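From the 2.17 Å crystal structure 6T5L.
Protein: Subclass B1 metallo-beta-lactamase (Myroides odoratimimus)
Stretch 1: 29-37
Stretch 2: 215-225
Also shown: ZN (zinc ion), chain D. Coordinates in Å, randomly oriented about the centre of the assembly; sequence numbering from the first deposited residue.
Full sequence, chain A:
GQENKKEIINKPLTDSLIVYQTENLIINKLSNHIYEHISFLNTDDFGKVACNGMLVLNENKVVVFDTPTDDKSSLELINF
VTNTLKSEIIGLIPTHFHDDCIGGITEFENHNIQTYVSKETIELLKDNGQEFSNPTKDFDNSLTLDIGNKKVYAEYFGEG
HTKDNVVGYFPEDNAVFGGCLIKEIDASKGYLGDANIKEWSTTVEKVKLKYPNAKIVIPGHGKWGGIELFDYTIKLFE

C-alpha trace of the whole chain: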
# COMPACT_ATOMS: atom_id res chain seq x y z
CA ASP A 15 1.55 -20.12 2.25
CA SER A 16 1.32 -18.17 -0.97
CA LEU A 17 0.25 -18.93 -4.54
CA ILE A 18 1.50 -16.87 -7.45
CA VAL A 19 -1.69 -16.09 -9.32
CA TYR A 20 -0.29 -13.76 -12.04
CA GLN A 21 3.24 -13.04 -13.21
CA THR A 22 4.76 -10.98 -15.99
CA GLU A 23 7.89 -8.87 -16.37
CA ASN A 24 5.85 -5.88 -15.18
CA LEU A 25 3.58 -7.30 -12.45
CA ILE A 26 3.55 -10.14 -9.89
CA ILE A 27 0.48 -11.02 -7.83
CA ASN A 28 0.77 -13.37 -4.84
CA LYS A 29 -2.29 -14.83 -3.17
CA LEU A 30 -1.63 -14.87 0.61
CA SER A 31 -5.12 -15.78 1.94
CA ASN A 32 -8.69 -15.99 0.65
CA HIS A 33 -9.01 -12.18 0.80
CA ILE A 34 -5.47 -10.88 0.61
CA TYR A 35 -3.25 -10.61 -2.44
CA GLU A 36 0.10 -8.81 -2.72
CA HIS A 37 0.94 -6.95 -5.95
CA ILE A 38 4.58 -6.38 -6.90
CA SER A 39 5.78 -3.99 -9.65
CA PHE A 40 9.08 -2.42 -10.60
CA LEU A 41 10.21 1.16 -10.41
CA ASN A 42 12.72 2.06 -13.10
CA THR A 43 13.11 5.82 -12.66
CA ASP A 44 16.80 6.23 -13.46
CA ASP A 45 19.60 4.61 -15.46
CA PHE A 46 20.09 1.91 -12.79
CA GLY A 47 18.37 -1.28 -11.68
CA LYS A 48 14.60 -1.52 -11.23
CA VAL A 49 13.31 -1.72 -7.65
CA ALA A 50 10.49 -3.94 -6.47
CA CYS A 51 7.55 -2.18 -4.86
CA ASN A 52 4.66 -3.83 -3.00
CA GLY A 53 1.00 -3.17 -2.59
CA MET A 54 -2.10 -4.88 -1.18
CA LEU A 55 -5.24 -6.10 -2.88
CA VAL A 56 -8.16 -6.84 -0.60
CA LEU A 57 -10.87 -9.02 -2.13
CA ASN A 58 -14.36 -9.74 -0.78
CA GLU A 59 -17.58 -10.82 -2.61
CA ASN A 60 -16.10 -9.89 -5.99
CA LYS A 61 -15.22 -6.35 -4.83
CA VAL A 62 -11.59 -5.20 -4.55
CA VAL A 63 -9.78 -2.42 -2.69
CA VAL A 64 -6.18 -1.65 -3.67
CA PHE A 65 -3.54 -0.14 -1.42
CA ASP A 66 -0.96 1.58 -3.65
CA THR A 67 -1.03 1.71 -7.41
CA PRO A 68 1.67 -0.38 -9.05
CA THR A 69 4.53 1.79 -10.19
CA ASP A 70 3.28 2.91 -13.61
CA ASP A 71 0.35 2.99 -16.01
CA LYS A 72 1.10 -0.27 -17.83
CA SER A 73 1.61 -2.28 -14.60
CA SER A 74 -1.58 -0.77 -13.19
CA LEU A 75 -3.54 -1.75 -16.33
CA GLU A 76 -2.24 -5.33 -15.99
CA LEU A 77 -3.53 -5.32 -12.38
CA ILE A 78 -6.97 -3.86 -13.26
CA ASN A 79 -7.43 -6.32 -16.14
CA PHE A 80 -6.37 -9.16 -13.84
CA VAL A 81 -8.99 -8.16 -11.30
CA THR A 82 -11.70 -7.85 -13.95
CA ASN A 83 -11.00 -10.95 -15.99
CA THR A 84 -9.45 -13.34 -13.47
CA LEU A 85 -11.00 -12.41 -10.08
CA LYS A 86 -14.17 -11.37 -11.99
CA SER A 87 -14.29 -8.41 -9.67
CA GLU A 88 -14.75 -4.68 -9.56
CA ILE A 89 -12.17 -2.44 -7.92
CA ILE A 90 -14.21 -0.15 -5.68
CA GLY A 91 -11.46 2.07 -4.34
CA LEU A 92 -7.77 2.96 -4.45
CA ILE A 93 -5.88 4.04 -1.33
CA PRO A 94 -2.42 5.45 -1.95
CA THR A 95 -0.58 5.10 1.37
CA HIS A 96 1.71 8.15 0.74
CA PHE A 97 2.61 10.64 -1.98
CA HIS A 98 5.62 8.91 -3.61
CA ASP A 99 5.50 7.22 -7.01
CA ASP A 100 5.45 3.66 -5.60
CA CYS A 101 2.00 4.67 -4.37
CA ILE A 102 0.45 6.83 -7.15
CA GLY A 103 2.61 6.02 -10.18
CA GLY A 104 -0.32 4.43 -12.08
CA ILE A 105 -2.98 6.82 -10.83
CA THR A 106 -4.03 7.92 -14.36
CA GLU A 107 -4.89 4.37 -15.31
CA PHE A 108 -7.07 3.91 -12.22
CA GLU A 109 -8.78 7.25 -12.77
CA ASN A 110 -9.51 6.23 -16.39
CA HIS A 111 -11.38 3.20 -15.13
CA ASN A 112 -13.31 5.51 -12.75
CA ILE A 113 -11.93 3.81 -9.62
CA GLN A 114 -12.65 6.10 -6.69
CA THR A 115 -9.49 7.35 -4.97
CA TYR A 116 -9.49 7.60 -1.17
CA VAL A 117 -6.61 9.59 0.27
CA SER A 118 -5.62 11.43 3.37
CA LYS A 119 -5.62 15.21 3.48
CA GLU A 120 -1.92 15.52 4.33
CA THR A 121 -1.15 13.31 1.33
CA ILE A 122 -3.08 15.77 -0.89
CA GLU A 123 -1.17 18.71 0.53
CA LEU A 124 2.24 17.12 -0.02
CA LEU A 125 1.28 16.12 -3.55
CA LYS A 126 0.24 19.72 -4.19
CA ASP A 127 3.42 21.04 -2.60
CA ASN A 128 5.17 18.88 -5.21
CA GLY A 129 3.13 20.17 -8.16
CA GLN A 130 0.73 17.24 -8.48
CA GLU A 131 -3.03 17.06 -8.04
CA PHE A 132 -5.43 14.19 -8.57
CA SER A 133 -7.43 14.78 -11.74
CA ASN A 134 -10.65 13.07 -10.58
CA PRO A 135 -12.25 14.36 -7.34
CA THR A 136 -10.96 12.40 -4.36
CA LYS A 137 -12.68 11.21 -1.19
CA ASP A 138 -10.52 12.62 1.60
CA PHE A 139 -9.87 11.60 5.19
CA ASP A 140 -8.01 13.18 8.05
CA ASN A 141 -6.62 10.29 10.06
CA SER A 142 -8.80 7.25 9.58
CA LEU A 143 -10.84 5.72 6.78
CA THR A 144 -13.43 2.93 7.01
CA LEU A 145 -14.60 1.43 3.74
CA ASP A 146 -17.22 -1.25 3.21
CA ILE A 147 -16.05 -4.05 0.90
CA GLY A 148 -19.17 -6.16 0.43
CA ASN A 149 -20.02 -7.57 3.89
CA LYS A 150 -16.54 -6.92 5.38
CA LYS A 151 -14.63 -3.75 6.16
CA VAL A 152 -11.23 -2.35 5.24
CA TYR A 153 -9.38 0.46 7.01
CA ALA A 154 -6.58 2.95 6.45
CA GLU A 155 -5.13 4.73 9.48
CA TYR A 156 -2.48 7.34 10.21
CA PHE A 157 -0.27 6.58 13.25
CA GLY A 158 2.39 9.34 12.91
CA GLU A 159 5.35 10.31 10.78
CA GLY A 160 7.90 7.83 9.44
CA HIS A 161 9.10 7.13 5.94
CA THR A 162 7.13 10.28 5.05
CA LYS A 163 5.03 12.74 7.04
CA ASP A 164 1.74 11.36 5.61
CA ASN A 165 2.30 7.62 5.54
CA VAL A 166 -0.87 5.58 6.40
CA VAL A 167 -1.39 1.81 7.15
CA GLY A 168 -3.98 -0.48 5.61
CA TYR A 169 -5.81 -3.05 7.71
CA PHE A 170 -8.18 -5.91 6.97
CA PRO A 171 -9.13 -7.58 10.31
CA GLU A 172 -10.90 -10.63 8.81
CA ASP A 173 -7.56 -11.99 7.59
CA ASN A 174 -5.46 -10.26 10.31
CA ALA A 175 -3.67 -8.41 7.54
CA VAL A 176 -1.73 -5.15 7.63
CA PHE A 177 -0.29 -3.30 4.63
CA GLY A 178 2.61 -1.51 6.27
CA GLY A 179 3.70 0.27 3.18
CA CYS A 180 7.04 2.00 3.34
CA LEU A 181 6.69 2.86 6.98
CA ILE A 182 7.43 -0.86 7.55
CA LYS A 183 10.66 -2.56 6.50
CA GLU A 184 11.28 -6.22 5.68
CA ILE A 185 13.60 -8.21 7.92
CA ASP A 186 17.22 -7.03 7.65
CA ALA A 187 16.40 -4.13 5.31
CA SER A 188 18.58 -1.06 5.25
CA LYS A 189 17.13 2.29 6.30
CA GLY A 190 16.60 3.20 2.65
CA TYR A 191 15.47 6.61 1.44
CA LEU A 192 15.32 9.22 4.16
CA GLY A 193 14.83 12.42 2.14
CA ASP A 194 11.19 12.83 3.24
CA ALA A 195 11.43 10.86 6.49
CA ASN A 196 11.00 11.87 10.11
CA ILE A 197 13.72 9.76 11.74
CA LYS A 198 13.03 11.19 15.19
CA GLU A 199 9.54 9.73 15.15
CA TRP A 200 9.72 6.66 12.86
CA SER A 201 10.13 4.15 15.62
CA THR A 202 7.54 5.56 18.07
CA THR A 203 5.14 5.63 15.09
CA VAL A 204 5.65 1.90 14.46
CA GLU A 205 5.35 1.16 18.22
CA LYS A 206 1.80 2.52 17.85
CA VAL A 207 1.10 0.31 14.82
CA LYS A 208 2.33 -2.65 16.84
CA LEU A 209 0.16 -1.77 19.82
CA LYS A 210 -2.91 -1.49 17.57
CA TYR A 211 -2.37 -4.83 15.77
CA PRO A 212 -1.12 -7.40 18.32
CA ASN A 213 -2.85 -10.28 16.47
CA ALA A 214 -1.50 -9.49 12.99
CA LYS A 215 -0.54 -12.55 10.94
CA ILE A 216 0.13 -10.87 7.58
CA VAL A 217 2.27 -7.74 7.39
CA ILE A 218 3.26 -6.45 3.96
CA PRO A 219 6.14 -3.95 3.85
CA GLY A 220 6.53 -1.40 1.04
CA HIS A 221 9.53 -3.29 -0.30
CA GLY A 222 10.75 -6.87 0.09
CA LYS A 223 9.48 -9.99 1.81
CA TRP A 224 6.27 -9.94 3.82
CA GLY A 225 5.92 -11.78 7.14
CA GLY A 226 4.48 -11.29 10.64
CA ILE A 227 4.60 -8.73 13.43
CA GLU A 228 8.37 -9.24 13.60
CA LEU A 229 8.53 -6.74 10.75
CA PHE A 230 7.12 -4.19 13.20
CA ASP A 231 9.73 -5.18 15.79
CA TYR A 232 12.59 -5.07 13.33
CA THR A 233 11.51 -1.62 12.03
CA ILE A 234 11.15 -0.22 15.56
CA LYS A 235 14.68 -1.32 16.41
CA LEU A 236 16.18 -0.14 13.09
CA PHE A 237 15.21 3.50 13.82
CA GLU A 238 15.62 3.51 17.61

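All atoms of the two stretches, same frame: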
# COMPACT_ATOMS: atom_id res chain seq x y z
N LYS A 29 -1.15 -14.58 -4.02
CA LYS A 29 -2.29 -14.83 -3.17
C LYS A 29 -1.79 -15.29 -1.80
O LYS A 29 -1.16 -16.34 -1.69
CB LYS A 29 -3.20 -15.88 -3.80
CG LYS A 29 -4.46 -16.15 -2.91
CD LYS A 29 -5.54 -16.99 -3.61
CE LYS A 29 -6.69 -17.10 -2.66
NZ LYS A 29 -7.85 -17.79 -3.28
N LEU A 30 -2.07 -14.52 -0.75
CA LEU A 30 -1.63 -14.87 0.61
C LEU A 30 -2.71 -15.50 1.47
O LEU A 30 -2.40 -16.24 2.40
CB LEU A 30 -1.10 -13.60 1.33
CG LEU A 30 -0.08 -12.74 0.59
CD1 LEU A 30 0.50 -11.68 1.52
CD2 LEU A 30 0.99 -13.70 0.03
N SER A 31 -3.98 -15.18 1.23
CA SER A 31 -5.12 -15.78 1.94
C SER A 31 -6.30 -15.77 0.96
O SER A 31 -6.15 -15.36 -0.21
CB SER A 31 -5.50 -14.98 3.19
OG SER A 31 -6.11 -13.69 2.78
N ASN A 32 -7.49 -16.06 1.47
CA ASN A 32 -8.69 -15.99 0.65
C ASN A 32 -9.04 -14.54 0.29
O ASN A 32 -9.62 -14.30 -0.77
CB ASN A 32 -9.85 -16.71 1.36
CG ASN A 32 -9.57 -18.23 1.53
OD1 ASN A 32 -8.96 -18.87 0.66
ND2 ASN A 32 -10.03 -18.80 2.64
N HIS A 33 -8.67 -13.56 1.10
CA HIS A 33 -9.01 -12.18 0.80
C HIS A 33 -7.83 -11.29 0.46
O HIS A 33 -8.03 -10.11 0.14
CB HIS A 33 -9.75 -11.54 1.98
CG HIS A 33 -10.93 -12.32 2.43
ND1 HIS A 33 -12.09 -12.42 1.70
CD2 HIS A 33 -11.12 -13.08 3.54
CE1 HIS A 33 -12.94 -13.21 2.33
NE2 HIS A 33 -12.38 -13.61 3.46
N ILE A 34 -6.60 -11.78 0.58
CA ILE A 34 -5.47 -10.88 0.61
C ILE A 34 -4.46 -11.32 -0.43
O ILE A 34 -3.86 -12.38 -0.30
CB ILE A 34 -4.80 -10.83 2.00
CG1 ILE A 34 -5.69 -10.17 3.02
CG2 ILE A 34 -3.41 -10.14 1.87
CD1 ILE A 34 -5.93 -8.73 2.81
N TYR A 35 -4.19 -10.44 -1.36
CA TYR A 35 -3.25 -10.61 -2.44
C TYR A 35 -2.24 -9.47 -2.32
O TYR A 35 -2.59 -8.39 -1.87
CB TYR A 35 -3.99 -10.54 -3.81
CG TYR A 35 -5.02 -11.65 -4.09
CD1 TYR A 35 -6.23 -11.66 -3.47
CD2 TYR A 35 -4.78 -12.61 -5.06
CE1 TYR A 35 -7.16 -12.62 -3.71
CE2 TYR A 35 -5.73 -13.62 -5.33
CZ TYR A 35 -6.91 -13.61 -4.65
OH TYR A 35 -7.88 -14.57 -4.89
N GLU A 36 -1.00 -9.76 -2.67
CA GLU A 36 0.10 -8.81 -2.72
C GLU A 36 0.45 -8.57 -4.20
O GLU A 36 0.55 -9.54 -4.99
CB GLU A 36 1.31 -9.37 -1.97
CG GLU A 36 2.56 -8.50 -2.02
CD GLU A 36 3.86 -9.16 -1.59
OE1 GLU A 36 4.60 -8.42 -0.92
OE2 GLU A 36 4.19 -10.34 -1.92
N HIS A 37 0.50 -7.30 -4.60
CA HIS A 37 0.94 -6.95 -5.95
C HIS A 37 2.35 -6.39 -5.87
O HIS A 37 2.69 -5.65 -4.93
CB HIS A 37 -0.06 -6.00 -6.66
CG HIS A 37 -0.19 -4.60 -6.12
ND1 HIS A 37 0.74 -3.61 -6.39
CD2 HIS A 37 -1.23 -3.97 -5.49
CE1 HIS A 37 0.31 -2.45 -5.91
NE2 HIS A 37 -0.88 -2.64 -5.36
N LYS A 215 -1.17 -11.37 11.54
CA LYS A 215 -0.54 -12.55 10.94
C LYS A 215 0.06 -12.25 9.57
O LYS A 215 0.92 -13.00 9.11
CB LYS A 215 -1.57 -13.68 10.82
CG LYS A 215 -2.08 -14.20 12.17
N ILE A 216 -0.37 -11.19 8.91
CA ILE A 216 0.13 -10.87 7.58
C ILE A 216 0.51 -9.40 7.63
O ILE A 216 -0.33 -8.56 7.94
CB ILE A 216 -0.91 -11.12 6.48
CG1 ILE A 216 -1.15 -12.63 6.27
CG2 ILE A 216 -0.44 -10.52 5.16
CD1 ILE A 216 -2.29 -12.92 5.40
N VAL A 217 1.78 -9.11 7.38
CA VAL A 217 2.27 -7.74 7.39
C VAL A 217 3.06 -7.55 6.10
O VAL A 217 4.06 -8.25 5.88
CB VAL A 217 3.15 -7.47 8.63
CG1 VAL A 217 3.75 -6.06 8.55
CG2 VAL A 217 2.33 -7.68 9.93
N ILE A 218 2.62 -6.62 5.26
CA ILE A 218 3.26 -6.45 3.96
C ILE A 218 4.04 -5.14 3.99
O ILE A 218 3.44 -4.07 4.16
CB ILE A 218 2.24 -6.46 2.81
CG1 ILE A 218 1.57 -7.83 2.73
CG2 ILE A 218 2.96 -6.08 1.51
CD1 ILE A 218 0.25 -7.77 1.92
N PRO A 219 5.35 -5.18 3.90
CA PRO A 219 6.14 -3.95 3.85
C PRO A 219 6.09 -3.35 2.45
O PRO A 219 5.71 -4.02 1.48
CB PRO A 219 7.55 -4.43 4.15
CG PRO A 219 7.58 -5.85 3.47
CD PRO A 219 6.17 -6.37 3.55
N GLY A 220 6.57 -2.11 2.33
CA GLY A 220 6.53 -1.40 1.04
C GLY A 220 7.51 -2.00 0.07
O GLY A 220 7.30 -1.96 -1.15
N HIS A 221 8.58 -2.61 0.57
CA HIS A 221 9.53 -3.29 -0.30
C HIS A 221 9.98 -4.58 0.36
O HIS A 221 10.25 -4.58 1.56
CB HIS A 221 10.72 -2.36 -0.58
CG HIS A 221 10.32 -0.98 -0.98
ND1 HIS A 221 10.22 -0.58 -2.30
CD2 HIS A 221 9.96 0.10 -0.24
CE1 HIS A 221 9.84 0.68 -2.35
NE2 HIS A 221 9.67 1.12 -1.12
N GLY A 222 10.14 -5.64 -0.43
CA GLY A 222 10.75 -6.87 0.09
C GLY A 222 9.73 -7.86 0.62
O GLY A 222 8.51 -7.81 0.32
N LYS A 223 10.23 -8.80 1.43
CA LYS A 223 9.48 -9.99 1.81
C LYS A 223 8.48 -9.66 2.91
O LYS A 223 8.82 -9.00 3.90
CB LYS A 223 10.42 -11.10 2.28
CG LYS A 223 11.11 -11.81 1.15
CD LYS A 223 10.37 -13.13 0.73
CE LYS A 223 8.99 -12.90 0.02
NZ LYS A 223 8.17 -14.16 -0.10
N TRP A 224 7.24 -10.06 2.72
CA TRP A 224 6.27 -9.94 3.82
C TRP A 224 6.52 -11.03 4.88
O TRP A 224 7.22 -12.01 4.65
CB TRP A 224 4.83 -10.09 3.30
CG TRP A 224 4.49 -11.41 2.74
CD1 TRP A 224 4.73 -11.84 1.46
CD2 TRP A 224 3.86 -12.51 3.42
NE1 TRP A 224 4.29 -13.14 1.30
CE2 TRP A 224 3.75 -13.57 2.49
CE3 TRP A 224 3.37 -12.69 4.71
CZ2 TRP A 224 3.16 -14.81 2.82
CZ3 TRP A 224 2.78 -13.92 5.04
CH2 TRP A 224 2.68 -14.97 4.09
N GLY A 225 5.91 -10.82 6.05
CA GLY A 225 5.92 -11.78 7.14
C GLY A 225 4.94 -11.41 8.22
O GLY A 225 3.82 -10.98 7.92
ZN ZN D . 8.68 2.93 -0.74
O HOH W 1 6.83 -9.72 -0.18
O HOH W 2 10.49 2.99 0.70

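The two stretches lie far apart in the chain, and no two touching residues are closer than 182 positions in sequence. Strand 34-37 and strand 216-219 run nearly parallel, 16° apart, with their axes 9.6 Å from each other at closest approach. That spacing is too wide for backbone pairing, and no direct hydrogen bond crosses between the stretches. Side chains and one water fill the gap. Together the two sides bury 359 Å².

Apolar packing makes up most of the contact. Leu30 is its centre and has the largest covered area, 78 Å². Its CA-to-CB bond points toward the second stretch, and its chi angles are m and t. Leu30 CD1 lies 3.9 Å from Ile216 CG2 and also 3.9 Å from Ile218 CD1. Ile216 and Ile218 both point toward the first stretch, while Val217 between them points away, as expected from the alternation of a strand. The same pattern appears in the first stretch. Ile34 and Glu36 point toward the partner and Tyr35 points away. Ile34 packs more loosely than Leu30. Ile34 CG2 is 4.4 Å from both Ile216 CG2 and Ile218 CD1. The branched isoleucines suit this place, since their methyl groups fill a buried space between strands that do not pair. Ser31 adds a marginal contact at the side, with Ser31 CB 4.4 Å from Ile216 CD1.

The Trp224 ring extends the apolar surface. Leu30 CD1 sits 3.9 Å from the centroid of the five-membered ring of Trp224, only 10° off the ring normal. This is a CH-pi contact over the face. Leu30 CD2 also touches the indole, 3.7 Å from Trp224 CE2. A flat aromatic ring suits the site because it offers a broad face to the leucine methyls. Trp224 has a p rotamer at chi1, and its CA-to-CB bond points toward the first stretch.

The polar part of the contact gathers at Glu36. This buried side chain is extended, with chi1 and chi2 both t, which carries its carboxylate across to the second stretch. Glu36 OE1 lies 3.8 Å from Ile218 CG2, and Glu36 OE2 lies 3.7 Å from Trp224 CD1. Water 1 provides the polar link, donating to Glu36 OE1 at 2.7 Å and Gly222 O at 2.6 Å and accepting from Trp224 N at 2.9 Å. The water thus joins the carboxylate to two backbone groups of the loop after the strand. Gly222 suits its place for a backbone reason: at phi 92° and psi -162°, a CB would jam against the carbonyl oxygen of the preceding residue.

Each side is also braced internally. Leu30 N donates to Ile34 O at 2.8 Å, which ties the turn to the start of the strand. Val217 N donates to Gly225 O at 2.8 Å, and Gly225 N donates to Val217 O at 3.2 Å. This pair holds the Trp224 loop against its own strand.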